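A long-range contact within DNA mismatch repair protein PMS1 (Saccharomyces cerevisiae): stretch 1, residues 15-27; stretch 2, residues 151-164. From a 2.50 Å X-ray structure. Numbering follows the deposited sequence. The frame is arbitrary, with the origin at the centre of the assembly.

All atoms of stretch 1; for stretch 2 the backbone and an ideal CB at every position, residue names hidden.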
# COMPACT_ATOMS: atom_id res chain seq x y z
N HIS B 15 23.03 -14.71 22.84
CA HIS B 15 22.98 -13.52 21.99
C HIS B 15 21.70 -13.54 21.16
O HIS B 15 21.07 -12.51 20.97
CB HIS B 15 24.23 -13.46 21.10
CG HIS B 15 24.11 -12.52 19.94
ND1 HIS B 15 23.73 -11.20 20.08
CD2 HIS B 15 24.31 -12.72 18.61
CE1 HIS B 15 23.71 -10.62 18.89
NE2 HIS B 15 24.05 -11.52 17.98
N ARG B 16 21.31 -14.72 20.70
CA ARG B 16 20.11 -14.87 19.88
C ARG B 16 18.85 -14.51 20.65
O ARG B 16 18.02 -13.72 20.20
CB ARG B 16 20.00 -16.31 19.40
CG ARG B 16 19.23 -16.46 18.11
CD ARG B 16 19.04 -17.91 17.71
NE ARG B 16 17.92 -18.48 18.45
CZ ARG B 16 18.04 -19.32 19.46
NH1 ARG B 16 19.25 -19.72 19.85
NH2 ARG B 16 16.95 -19.75 20.09
N ILE B 17 18.72 -15.13 21.83
CA ILE B 17 17.59 -14.93 22.71
C ILE B 17 17.49 -13.49 23.20
O ILE B 17 16.41 -12.89 23.16
CB ILE B 17 17.68 -15.90 23.91
CG1 ILE B 17 17.57 -17.34 23.39
CG2 ILE B 17 16.59 -15.61 24.94
CD1 ILE B 17 17.86 -18.37 24.44
N THR B 18 18.61 -12.92 23.66
CA THR B 18 18.62 -11.55 24.16
C THR B 18 18.23 -10.57 23.07
O THR B 18 17.39 -9.69 23.28
CB THR B 18 20.01 -11.14 24.65
OG1 THR B 18 20.51 -12.12 25.55
CG2 THR B 18 19.93 -9.79 25.37
N SER B 19 18.84 -10.71 21.89
CA SER B 19 18.50 -9.78 20.82
C SER B 19 17.01 -9.96 20.48
O SER B 19 16.35 -9.03 20.03
CB SER B 19 19.42 -10.00 19.61
OG SER B 19 19.26 -11.28 19.05
N GLY B 20 16.48 -11.16 20.74
CA GLY B 20 15.07 -11.42 20.50
C GLY B 20 14.22 -10.64 21.50
O GLY B 20 13.07 -10.34 21.25
N GLN B 21 14.79 -10.32 22.65
CA GLN B 21 14.08 -9.55 23.66
C GLN B 21 14.13 -8.07 23.28
O GLN B 21 13.31 -7.26 23.74
CB GLN B 21 14.73 -9.73 25.03
CG GLN B 21 14.48 -11.08 25.69
CD GLN B 21 15.36 -11.28 26.92
OE1 GLN B 21 15.76 -10.30 27.57
NE2 GLN B 21 15.66 -12.54 27.25
N VAL B 22 15.10 -7.71 22.44
CA VAL B 22 15.20 -6.32 22.01
C VAL B 22 14.27 -6.02 20.84
O VAL B 22 13.56 -5.02 20.85
CB VAL B 22 16.64 -5.96 21.63
CG1 VAL B 22 16.67 -4.58 21.02
CG2 VAL B 22 17.53 -6.01 22.86
N ILE B 23 14.27 -6.89 19.84
CA ILE B 23 13.40 -6.70 18.68
C ILE B 23 12.22 -7.66 18.85
O ILE B 23 12.24 -8.77 18.33
CB ILE B 23 14.14 -7.00 17.36
CG1 ILE B 23 15.48 -6.24 17.32
CG2 ILE B 23 13.27 -6.62 16.17
CD1 ILE B 23 15.35 -4.74 17.59
N THR B 24 11.21 -7.22 19.59
CA THR B 24 10.03 -8.03 19.86
C THR B 24 9.24 -8.38 18.62
O THR B 24 8.79 -9.51 18.47
CB THR B 24 9.10 -7.35 20.89
OG1 THR B 24 8.96 -5.95 20.57
CG2 THR B 24 9.66 -7.50 22.32
N ASP B 25 9.05 -7.41 17.73
CA ASP B 25 8.34 -7.68 16.49
C ASP B 25 8.72 -6.73 15.36
O ASP B 25 9.60 -5.89 15.51
CB ASP B 25 6.82 -7.65 16.71
CG ASP B 25 6.35 -6.39 17.40
OD1 ASP B 25 7.06 -5.36 17.36
OD2 ASP B 25 5.23 -6.43 17.98
N LEU B 26 8.04 -6.89 14.23
CA LEU B 26 8.30 -6.08 13.05
C LEU B 26 8.18 -4.60 13.38
O LEU B 26 9.00 -3.79 12.95
CB LEU B 26 7.32 -6.44 11.94
CG LEU B 26 7.45 -5.61 10.66
CD1 LEU B 26 8.78 -5.90 10.00
CD2 LEU B 26 6.29 -5.91 9.73
N THR B 27 7.16 -4.25 14.16
CA THR B 27 6.93 -2.86 14.55
C THR B 27 8.11 -2.26 15.32
O THR B 27 8.51 -1.13 15.07
CB THR B 27 5.64 -2.75 15.39
OG1 THR B 27 4.53 -3.21 14.61
CG2 THR B 27 5.40 -1.30 15.80
N UNK B 151 14.28 -11.68 6.40
CA UNK B 151 14.16 -12.96 7.08
C UNK B 151 14.08 -12.75 8.60
O UNK B 151 14.81 -13.39 9.38
CB UNK B 151 15.34 -13.87 6.72
N UNK B 152 13.20 -11.85 9.00
CA UNK B 152 13.04 -11.54 10.41
C UNK B 152 12.62 -12.75 11.24
O UNK B 152 11.72 -13.50 10.87
CB UNK B 152 12.01 -10.42 10.58
N UNK B 153 13.30 -12.94 12.36
CA UNK B 153 13.03 -14.05 13.29
C UNK B 153 13.24 -15.41 12.64
O UNK B 153 12.66 -16.41 13.05
CB UNK B 153 11.60 -13.96 13.82
N UNK B 154 14.10 -15.44 11.63
CA UNK B 154 14.39 -16.68 10.92
C UNK B 154 14.97 -17.76 11.84
O UNK B 154 14.96 -18.94 11.49
CB UNK B 154 15.36 -16.40 9.77
N UNK B 155 15.48 -17.36 13.00
CA UNK B 155 16.05 -18.32 13.94
C UNK B 155 15.32 -18.31 15.29
O UNK B 155 15.92 -18.52 16.34
CB UNK B 155 17.54 -18.02 14.15
N UNK B 156 14.02 -18.05 15.22
CA UNK B 156 13.13 -18.05 16.38
C UNK B 156 11.86 -18.63 15.78
O UNK B 156 10.84 -17.95 15.69
CB UNK B 156 12.93 -16.67 17.01
N UNK B 157 11.92 -19.90 15.36
CA UNK B 157 10.83 -20.66 14.73
C UNK B 157 9.46 -20.33 15.29
O UNK B 157 8.53 -20.04 14.54
CB UNK B 157 11.08 -22.16 14.89
N UNK B 158 9.35 -20.37 16.61
CA UNK B 158 8.07 -20.08 17.25
C UNK B 158 7.60 -18.67 16.93
O UNK B 158 6.47 -18.49 16.49
CB UNK B 158 8.18 -20.26 18.77
N UNK B 159 8.45 -17.67 17.13
CA UNK B 159 8.05 -16.28 16.85
C UNK B 159 7.76 -16.04 15.38
O UNK B 159 6.80 -15.35 15.03
CB UNK B 159 9.14 -15.31 17.31
N UNK B 160 8.61 -16.59 14.51
CA UNK B 160 8.43 -16.43 13.07
C UNK B 160 7.08 -16.99 12.66
O UNK B 160 6.32 -16.35 11.94
CB UNK B 160 9.56 -17.12 12.30
N UNK B 161 6.78 -18.20 13.12
CA UNK B 161 5.52 -18.84 12.79
C UNK B 161 4.34 -17.97 13.20
O UNK B 161 3.39 -17.81 12.43
CB UNK B 161 5.43 -20.21 13.46
N UNK B 162 4.40 -17.40 14.40
CA UNK B 162 3.34 -16.52 14.88
C UNK B 162 3.19 -15.30 13.99
O UNK B 162 2.08 -14.80 13.79
CB UNK B 162 3.62 -16.09 16.32
N UNK B 163 4.32 -14.82 13.47
CA UNK B 163 4.34 -13.65 12.59
C UNK B 163 3.54 -13.92 11.32
O UNK B 163 2.84 -13.05 10.82
CB UNK B 163 5.78 -13.27 12.24
N UNK B 164 3.65 -15.14 10.80
CA UNK B 164 2.93 -15.50 9.59
C UNK B 164 1.43 -15.56 9.79
O UNK B 164 0.67 -15.17 8.90
CB UNK B 164 3.43 -16.85 9.07

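Position 151 has positive phi and psi (54°/50°), a left-handed conformation in which glycine, asparagine or aspartate is most at ease; with stretch 1 far off, a solvent-friendly chain such as glutamine or lysine would also be tolerated. The residue is Gln151, which opens a type II turn closed by the bond from N of 154 to its own O.

At 152 the CA-to-CB bond points toward stretch 1, whose Ile23 and Leu26 offer aliphatic surface, yet the CB itself stops well short of it. A medium or long apolar side chain would bridge that gap: leucine, isoleucine, methionine or phenylalanine. Leu152 does so with a t, p rotamer, placing CD2 3.8 Å from Leu26 CA and 4.0 Å from Leu26 CD1; CD1 reaches 4.5 Å from Ile23 CG2.

Position 153 is again left-handed (61°/27°), so the backbone alone would suggest glycine or asparagine. Its CB points sideways, and only a long side chain could reach the bend at 23-25. Phe153 adopts this conformation, allowed though less common for a residue with a CB, and, with chi1 in m, swings its ring into that bend. The ring edge meets Ile23 O and Asp25 CA, with CE1 3.1 Å from Ile23 O and CZ 3.5 Å from Asp25 CA. The slightly positive ring hydrogens suit a carbonyl oxygen, while CZ also lies 4.3 Å from Ile23 CG2.

Position 154 is out of reach and would tolerate many residues; it is His154.

At 155 the CB points toward stretch 1 and lies 3.9 Å from Arg16 CD. A small or medium polar residue would fit against the arginine's aliphatic portion, as would a modest apolar one; the carbonyl is available to the guanidinium whatever the side chain. Asn155 places ND2 3.2 Å from Arg16 CG, and its backbone O accepts a hydrogen bond from Arg16 NE at 2.9 Å.

Position 156 precedes a helix, where serine, threonine or aspartate often cap. Its CB points sideways, 5.5 Å from Arg16 NE, and a branched apolar chain could extend between Arg16 and Gly20. Leu156 takes this second course: CD2 lies 3.9 Å from Arg16 NE and CD1 4.3 Å from Gly20 CA. An ideal CB on Gly20 would sit a tight 3.3 Å from Leu156 CD1.

Position 157 opens the helix with phi near -36°, out of reach; proline, whose missing NH costs nothing in the first turn, suits it, as would glutamate or serine. It is Pro157. Position 158, also out of reach, sets few demands; it is Val158.

At 159 the CB points toward stretch 1 but is distant, while the carbonyls of Gly20, Ile23 and Thr24 invite a long cationic donor, lysine or arginine. Arg159 sets NH2 2.5 Å from Gly20 O, with Thr24 O over one guanidinium face. An ideal CB on Gly20 would clash with Arg159 NH2 at 2.9 Å.

At 163 the CB points toward stretch 1; phenylalanine, leucine or methionine could reach Leu26. Phe163 meets Leu26 CD2 at its ring edge, CZ 3.7 Å away. Positions 160, 161, 162 and 164 are out of reach and would take many polar residues; they are Gln160, Lys161, Glu162 and Ser164.

Stretch 2, residues 151-164: QLFHNLPVRQKEFS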
# COMPACT_ATOMS: atom_id res chain seq x y z
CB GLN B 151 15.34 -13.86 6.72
CG GLN B 151 15.23 -14.45 5.32
CD GLN B 151 16.48 -15.21 4.88
OE1 GLN B 151 17.32 -15.58 5.71
NE2 GLN B 151 16.60 -15.47 3.58
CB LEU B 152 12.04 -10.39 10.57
CG LEU B 152 11.84 -9.82 11.98
CD1 LEU B 152 13.14 -9.26 12.54
CD2 LEU B 152 10.78 -8.75 11.89
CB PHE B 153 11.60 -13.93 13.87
CG PHE B 153 11.31 -12.60 14.53
CD1 PHE B 153 12.24 -11.98 15.35
CD2 PHE B 153 10.10 -11.95 14.32
CE1 PHE B 153 11.99 -10.74 15.95
CE2 PHE B 153 9.83 -10.71 14.91
CZ PHE B 153 10.78 -10.11 15.72
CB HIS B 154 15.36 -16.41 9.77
CG HIS B 154 16.78 -16.27 10.20
ND1 HIS B 154 17.67 -17.32 10.19
CD2 HIS B 154 17.46 -15.21 10.71
CE1 HIS B 154 18.83 -16.92 10.68
NE2 HIS B 154 18.73 -15.64 11.00
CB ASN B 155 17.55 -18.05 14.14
CG ASN B 155 17.84 -16.61 14.51
OD1 ASN B 155 16.98 -15.74 14.37
ND2 ASN B 155 19.07 -16.35 14.95
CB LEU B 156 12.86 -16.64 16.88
CG LEU B 156 14.01 -15.91 17.58
CD1 LEU B 156 13.55 -14.53 18.02
CD2 LEU B 156 14.45 -16.72 18.77
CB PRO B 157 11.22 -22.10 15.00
CG PRO B 157 12.69 -22.06 14.99
CD PRO B 157 12.98 -20.82 15.81
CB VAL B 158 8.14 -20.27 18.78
CG1 VAL B 158 6.78 -20.01 19.40
CG2 VAL B 158 8.60 -21.68 19.10
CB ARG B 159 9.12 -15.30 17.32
CG ARG B 159 8.70 -13.85 17.13
CD ARG B 159 8.88 -13.07 18.41
NE ARG B 159 10.27 -12.81 18.73
CZ ARG B 159 10.72 -12.57 19.96
NH1 ARG B 159 9.90 -12.58 20.99
NH2 ARG B 159 12.00 -12.32 20.16
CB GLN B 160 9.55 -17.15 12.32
CG GLN B 160 9.33 -17.30 10.83
CD GLN B 160 10.38 -18.19 10.19
OE1 GLN B 160 11.41 -17.71 9.71
NE2 GLN B 160 10.13 -19.49 10.20
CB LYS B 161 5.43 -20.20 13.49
CG LYS B 161 4.27 -21.08 13.04
CD LYS B 161 4.30 -22.42 13.78
CE LYS B 161 3.12 -23.31 13.42
NZ LYS B 161 3.11 -24.55 14.25
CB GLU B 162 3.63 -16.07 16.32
CG GLU B 162 2.74 -16.70 17.37
CD GLU B 162 1.27 -16.30 17.21
OE1 GLU B 162 0.96 -15.10 17.33
OE2 GLU B 162 0.44 -17.20 16.97
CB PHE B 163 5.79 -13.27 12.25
CG PHE B 163 5.93 -12.00 11.45
CD1 PHE B 163 5.00 -10.97 11.56
CD2 PHE B 163 7.03 -11.82 10.61
CE1 PHE B 163 5.15 -9.78 10.85
CE2 PHE B 163 7.19 -10.63 9.89
CZ PHE B 163 6.25 -9.61 10.01
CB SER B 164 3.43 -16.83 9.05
OG SER B 164 4.81 -16.74 8.81
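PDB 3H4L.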